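Local coordinates for B-type Cna protein (Enterococcus faecium, PDB 6FWY) that is of unknown function but carries a thioester domain of a cell-wall-anchored surface protein, which probably serves in attachment to host surfaces, at residues P196-A204 and S218-T228. Numbering follows the deposited sequence.
Sequences PAGMKIYDA and SSFTIKVPVTT
The Y202 ring has the ammonium of K223 over one face, NZ lying 4.6 Å from the ring centroid and 22° off its normal, a cation-pi geometry; T221 O sits at the ring's edge, near its plane. With CG of K223 anti to its carbonyl carbon (chi1 -58°) and the chain extended beyond it, the lysine crosses the tyrosine at about a right angle, K223 CD reaching 3.6 Å from Y202 CE1. On the other face of the sheet, the F220 ring meets I201 CG2 obliquely through CD1, and Y177 of strand 172-181 meets the same phenylalanine. M199 CG comes to 4.0 Å from I222 CG2, while the P196 ring crosses V224 at about a right angle. Y202 N to T221 O and T221 N to Y202 O, both 2.8 Å, and a second reciprocal pair between K200 and K223 set the register, with I201 and I222 a non-hydrogen-bonded pair between them. T228 OG1 donates to P225 O (2.7 Å) within a type I turn. The strand axes run at 158°, neighbours in a five-stranded antiparallel sheet; I201, F220 and I222 face L189 and F235 of the larger sheet, K200, Y202, T221 and K223 the opposite way, consistent with a beta-sandwich.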
ATOM      1  N   PRO A 196      10.739 -20.478 -30.420  1.00 41.93           N
ATOM      2  CA  PRO A 196      10.868 -20.830 -31.841  1.00 42.39           C
ATOM      3  C   PRO A 196      11.354 -19.643 -32.675  1.00 42.03           C
ATOM      4  O   PRO A 196      11.049 -18.484 -32.351  1.00 40.80           O
ATOM      5  CB  PRO A 196       9.453 -21.244 -32.245  1.00 41.69           C
ATOM      6  CG  PRO A 196       8.540 -20.701 -31.203  1.00 41.65           C
ATOM      7  CD  PRO A 196       9.339 -20.540 -29.942  1.00 41.29           C
ATOM      8  N   ALA A 197      12.122 -19.940 -33.721  1.00 42.85           N
ATOM      9  CA  ALA A 197      12.600 -18.913 -34.653  1.00 43.54           C
ATOM     10  C   ALA A 197      11.425 -18.165 -35.272  1.00 41.82           C
ATOM     11  O   ALA A 197      10.365 -18.773 -35.555  1.00 40.36           O
ATOM     12  CB  ALA A 197      13.449 -19.549 -35.742  1.00 44.49           C
ATOM     13  N   GLY A 198      11.599 -16.851 -35.438  1.00 42.10           N
ATOM     14  CA  GLY A 198      10.566 -16.023 -36.093  1.00 42.28           C
ATOM     15  C   GLY A 198       9.343 -15.742 -35.224  1.00 41.49           C
ATOM     16  O   GLY A 198       8.331 -15.264 -35.723  1.00 40.64           O
ATOM     17  N   MET A 199       9.430 -16.033 -33.921  1.00 41.25           N
ATOM     18  CA  MET A 199       8.343 -15.722 -32.993  1.00 41.01           C
ATOM     19  C   MET A 199       8.197 -14.205 -32.870  1.00 40.68           C
ATOM     20  O   MET A 199       9.177 -13.499 -32.775  1.00 41.57           O
ATOM     21  CB  MET A 199       8.617 -16.347 -31.628  1.00 41.02           C
ATOM     22  CG  MET A 199       7.444 -16.314 -30.648  1.00 40.57           C
ATOM     23  SD  MET A 199       8.036 -16.531 -28.961  1.00 41.27           S
ATOM     24  CE  MET A 199       8.172 -14.801 -28.513  1.00 41.16           C
ATOM     25  N   LYS A 200       6.969 -13.725 -32.895  1.00 40.65           N
ATOM     26  CA  LYS A 200       6.671 -12.305 -32.692  1.00 41.72           C
ATOM     27  C   LYS A 200       5.601 -12.117 -31.618  1.00 40.62           C
ATOM     28  O   LYS A 200       4.813 -13.008 -31.358  1.00 39.15           O
ATOM     29  CB  LYS A 200       6.202 -11.668 -34.003  1.00 42.66           C
ATOM     30  CG  LYS A 200       7.305 -11.582 -35.048  1.00 44.39           C
ATOM     31  CD  LYS A 200       6.800 -10.953 -36.333  1.00 45.69           C
ATOM     32  CE  LYS A 200       7.779 -11.215 -37.473  1.00 47.43           C
ATOM     33  NZ  LYS A 200       9.094 -10.535 -37.218  1.00 48.93           N
ATOM     34  N   ILE A 201       5.606 -10.928 -31.029  1.00 41.13           N
ATOM     35  CA  ILE A 201       4.625 -10.506 -30.027  1.00 40.79           C
ATOM     36  C   ILE A 201       3.956  -9.211 -30.508  1.00 41.86           C
ATOM     37  O   ILE A 201       4.632  -8.306 -30.998  1.00 43.07           O
ATOM     38  CB  ILE A 201       5.270 -10.269 -28.645  1.00 40.40           C
ATOM     39  CG1 ILE A 201       6.285 -11.387 -28.320  1.00 40.14           C
ATOM     40  CG2 ILE A 201       4.181 -10.145 -27.588  1.00 40.15           C
ATOM     41  CD1 ILE A 201       6.947 -11.311 -26.969  1.00 39.95           C
ATOM     42  N   TYR A 202       2.634  -9.132 -30.380  1.00 41.94           N
ATOM     43  CA  TYR A 202       1.856  -7.940 -30.747  1.00 43.35           C
ATOM     44  C   TYR A 202       1.000  -7.429 -29.593  1.00 43.47           C
ATOM     45  O   TYR A 202       0.478  -8.225 -28.811  1.00 44.04           O
ATOM     46  CB  TYR A 202       0.981  -8.224 -31.987  1.00 44.89           C
ATOM     47  CG  TYR A 202       1.794  -8.491 -33.238  1.00 44.96           C
ATOM     48  CD1 TYR A 202       2.307  -9.742 -33.483  1.00 44.50           C
ATOM     49  CD2 TYR A 202       2.072  -7.480 -34.150  1.00 47.03           C
ATOM     50  CE1 TYR A 202       3.088 -10.006 -34.604  1.00 45.25           C
ATOM     51  CE2 TYR A 202       2.831  -7.734 -35.306  1.00 47.46           C
ATOM     52  CZ  TYR A 202       3.362  -9.001 -35.500  1.00 46.49           C
ATOM     53  OH  TYR A 202       4.104  -9.311 -36.604  1.00 47.55           O
ATOM     54  N   ASP A 203       0.870  -6.104 -29.467  1.00 44.06           N
ATOM     55  CA  ASP A 203      -0.025  -5.481 -28.474  1.00 44.02           C
ATOM     56  C   ASP A 203      -1.483  -5.579 -28.933  1.00 44.70           C
ATOM     57  O   ASP A 203      -1.767  -6.131 -29.998  1.00 43.89           O
ATOM     58  CB  ASP A 203       0.408  -4.037 -28.120  1.00 44.90           C
ATOM     59  CG  ASP A 203       0.253  -3.032 -29.285  1.00 46.89           C
ATOM     60  OD1 ASP A 203      -0.515  -3.259 -30.247  1.00 47.78           O
ATOM     61  OD2 ASP A 203       0.906  -1.976 -29.220  1.00 47.66           O
ATOM     62  N   ALA A 204      -2.396  -5.037 -28.131  1.00 45.15           N
ATOM     63  CA  ALA A 204      -3.840  -5.097 -28.404  1.00 46.74           C
ATOM     64  C   ALA A 204      -4.274  -4.356 -29.656  1.00 48.46           C
ATOM     65  O   ALA A 204      -5.334  -4.654 -30.189  1.00 49.38           O
ATOM     66  CB  ALA A 204      -4.617  -4.546 -27.204  1.00 47.16           C
ATOM     67  N   SER A 218      -5.053  -5.159 -20.381  1.00 44.67           N
ATOM     68  CA  SER A 218      -4.982  -5.074 -21.831  1.00 45.55           C
ATOM     69  C   SER A 218      -4.877  -6.491 -22.393  1.00 44.82           C
ATOM     70  O   SER A 218      -5.278  -7.452 -21.740  1.00 44.62           O
ATOM     71  CB  SER A 218      -3.761  -4.224 -22.226  1.00 45.25           C
ATOM     72  OG  SER A 218      -3.757  -3.945 -23.617  1.00 46.31           O
ATOM     73  N   SER A 219      -4.365  -6.631 -23.606  1.00 44.59           N
ATOM     74  CA  SER A 219      -4.047  -7.943 -24.136  1.00 43.61           C
ATOM     75  C   SER A 219      -2.841  -7.890 -25.040  1.00 42.76           C
ATOM     76  O   SER A 219      -2.404  -6.824 -25.440  1.00 42.99           O
ATOM     77  CB  SER A 219      -5.252  -8.547 -24.854  1.00 44.76           C
ATOM     78  OG  SER A 219      -5.836  -7.638 -25.743  1.00 46.54           O
ATOM     79  N   PHE A 220      -2.276  -9.055 -25.308  1.00 41.59           N
ATOM     80  CA  PHE A 220      -1.229  -9.205 -26.296  1.00 41.69           C
ATOM     81  C   PHE A 220      -1.373 -10.546 -26.982  1.00 41.68           C
ATOM     82  O   PHE A 220      -2.087 -11.412 -26.517  1.00 41.62           O
ATOM     83  CB  PHE A 220       0.174  -9.043 -25.681  1.00 40.78           C
ATOM     84  CG  PHE A 220       0.519 -10.075 -24.673  1.00 39.67           C
ATOM     85  CD1 PHE A 220       1.088 -11.283 -25.061  1.00 39.35           C
ATOM     86  CD2 PHE A 220       0.281  -9.852 -23.335  1.00 39.85           C
ATOM     87  CE1 PHE A 220       1.362 -12.268 -24.128  1.00 38.98           C
ATOM     88  CE2 PHE A 220       0.599 -10.801 -22.382  1.00 39.34           C
ATOM     89  CZ  PHE A 220       1.125 -12.026 -22.784  1.00 39.22           C
ATOM     90  N   THR A 221      -0.666 -10.699 -28.095  1.00 41.64           N
ATOM     91  CA  THR A 221      -0.708 -11.908 -28.908  1.00 40.73           C
ATOM     92  C   THR A 221       0.717 -12.367 -29.211  1.00 39.76           C
ATOM     93  O   THR A 221       1.554 -11.565 -29.598  1.00 40.27           O
ATOM     94  CB  THR A 221      -1.547 -11.672 -30.172  1.00 41.64           C
ATOM     95  OG1 THR A 221      -2.900 -11.420 -29.789  1.00 42.26           O
ATOM     96  CG2 THR A 221      -1.531 -12.880 -31.092  1.00 41.74           C
ATOM     97  N   ILE A 222       0.979 -13.651 -28.988  1.00 39.17           N
ATOM     98  CA  ILE A 222       2.211 -14.309 -29.393  1.00 39.19           C
ATOM     99  C   ILE A 222       1.928 -15.027 -30.712  1.00 39.66           C
ATOM    100  O   ILE A 222       0.891 -15.674 -30.854  1.00 39.58           O
ATOM    101  CB  ILE A 222       2.716 -15.311 -28.320  1.00 38.91           C
ATOM    102  CG1 ILE A 222       3.089 -14.550 -27.052  1.00 39.00           C
ATOM    103  CG2 ILE A 222       3.929 -16.097 -28.823  1.00 38.96           C
ATOM    104  CD1 ILE A 222       3.465 -15.409 -25.874  1.00 38.96           C
ATOM    105  N   LYS A 223       2.854 -14.903 -31.661  1.00 39.82           N
ATOM    106  CA  LYS A 223       2.716 -15.513 -32.982  1.00 40.16           C
ATOM    107  C   LYS A 223       3.891 -16.424 -33.285  1.00 39.59           C
ATOM    108  O   LYS A 223       5.035 -16.008 -33.188  1.00 40.04           O
ATOM    109  CB  LYS A 223       2.590 -14.431 -34.045  1.00 41.08           C
ATOM    110  CG  LYS A 223       1.408 -13.507 -33.799  1.00 41.96           C
ATOM    111  CD  LYS A 223       0.923 -12.841 -35.055  1.00 43.54           C
ATOM    112  CE  LYS A 223      -0.258 -11.939 -34.753  1.00 44.45           C
ATOM    113  NZ  LYS A 223      -0.905 -11.377 -35.953  1.00 46.59           N
ATOM    114  N   VAL A 224       3.592 -17.662 -33.653  1.00 39.43           N
ATOM    115  CA  VAL A 224       4.586 -18.703 -33.891  1.00 39.68           C
ATOM    116  C   VAL A 224       4.410 -19.125 -35.346  1.00 39.68           C
ATOM    117  O   VAL A 224       3.312 -19.514 -35.727  1.00 39.23           O
ATOM    118  CB  VAL A 224       4.374 -19.914 -32.944  1.00 39.78           C
ATOM    119  CG1 VAL A 224       5.369 -21.036 -33.235  1.00 40.15           C
ATOM    120  CG2 VAL A 224       4.484 -19.475 -31.481  1.00 39.57           C
ATOM    121  N   PRO A 225       5.477 -19.037 -36.167  1.00 40.24           N
ATOM    122  CA  PRO A 225       5.313 -19.405 -37.588  1.00 40.97           C
ATOM    123  C   PRO A 225       4.776 -20.825 -37.783  1.00 41.02           C
ATOM    124  O   PRO A 225       5.205 -21.749 -37.082  1.00 40.67           O
ATOM    125  CB  PRO A 225       6.730 -19.275 -38.146  1.00 41.18           C
ATOM    126  CG  PRO A 225       7.423 -18.321 -37.256  1.00 41.12           C
ATOM    127  CD  PRO A 225       6.846 -18.550 -35.885  1.00 40.67           C
ATOM    128  N   VAL A 226       3.835 -20.995 -38.716  1.00 41.25           N
ATOM    129  CA  VAL A 226       3.259 -22.333 -38.984  1.00 41.54           C
ATOM    130  C   VAL A 226       4.288 -23.333 -39.531  1.00 41.61           C
ATOM    131  O   VAL A 226       4.036 -24.521 -39.570  1.00 42.53           O
ATOM    132  CB  VAL A 226       2.006 -22.292 -39.907  1.00 42.15           C
ATOM    133  CG1 VAL A 226       0.880 -21.481 -39.260  1.00 41.94           C
ATOM    134  CG2 VAL A 226       2.325 -21.771 -41.305  1.00 42.53           C
ATOM    135  N   THR A 227       5.448 -22.851 -39.957  1.00 42.51           N
ATOM    136  CA  THR A 227       6.594 -23.706 -40.303  1.00 43.24           C
ATOM    137  C   THR A 227       7.314 -24.332 -39.108  1.00 43.66           C
ATOM    138  O   THR A 227       8.111 -25.255 -39.279  1.00 44.36           O
ATOM    139  CB  THR A 227       7.612 -22.962 -41.205  1.00 44.05           C
ATOM    140  OG1 THR A 227       7.888 -21.647 -40.693  1.00 44.34           O
ATOM    141  CG2 THR A 227       7.022 -22.780 -42.587  1.00 44.04           C
ATOM    142  N   THR A 228       7.029 -23.849 -37.898  1.00 43.11           N
ATOM    143  CA  THR A 228       7.686 -24.336 -36.701  1.00 42.92           C
ATOM    144  C   THR A 228       7.285 -25.790 -36.437  1.00 43.42           C
ATOM    145  O   THR A 228       6.092 -26.113 -36.500  1.00 44.05           O
ATOM    146  CB  THR A 228       7.297 -23.460 -35.500  1.00 42.70           C
ATOM    147  OG1 THR A 228       7.555 -22.094 -35.817  1.00 42.61           O
ATOM    148  CG2 THR A 228       8.070 -23.848 -34.241  1.00 42.85           C
TER
HETATM  149  O   HOH W   1       9.962 -21.487 -35.923  1.00 39.02           O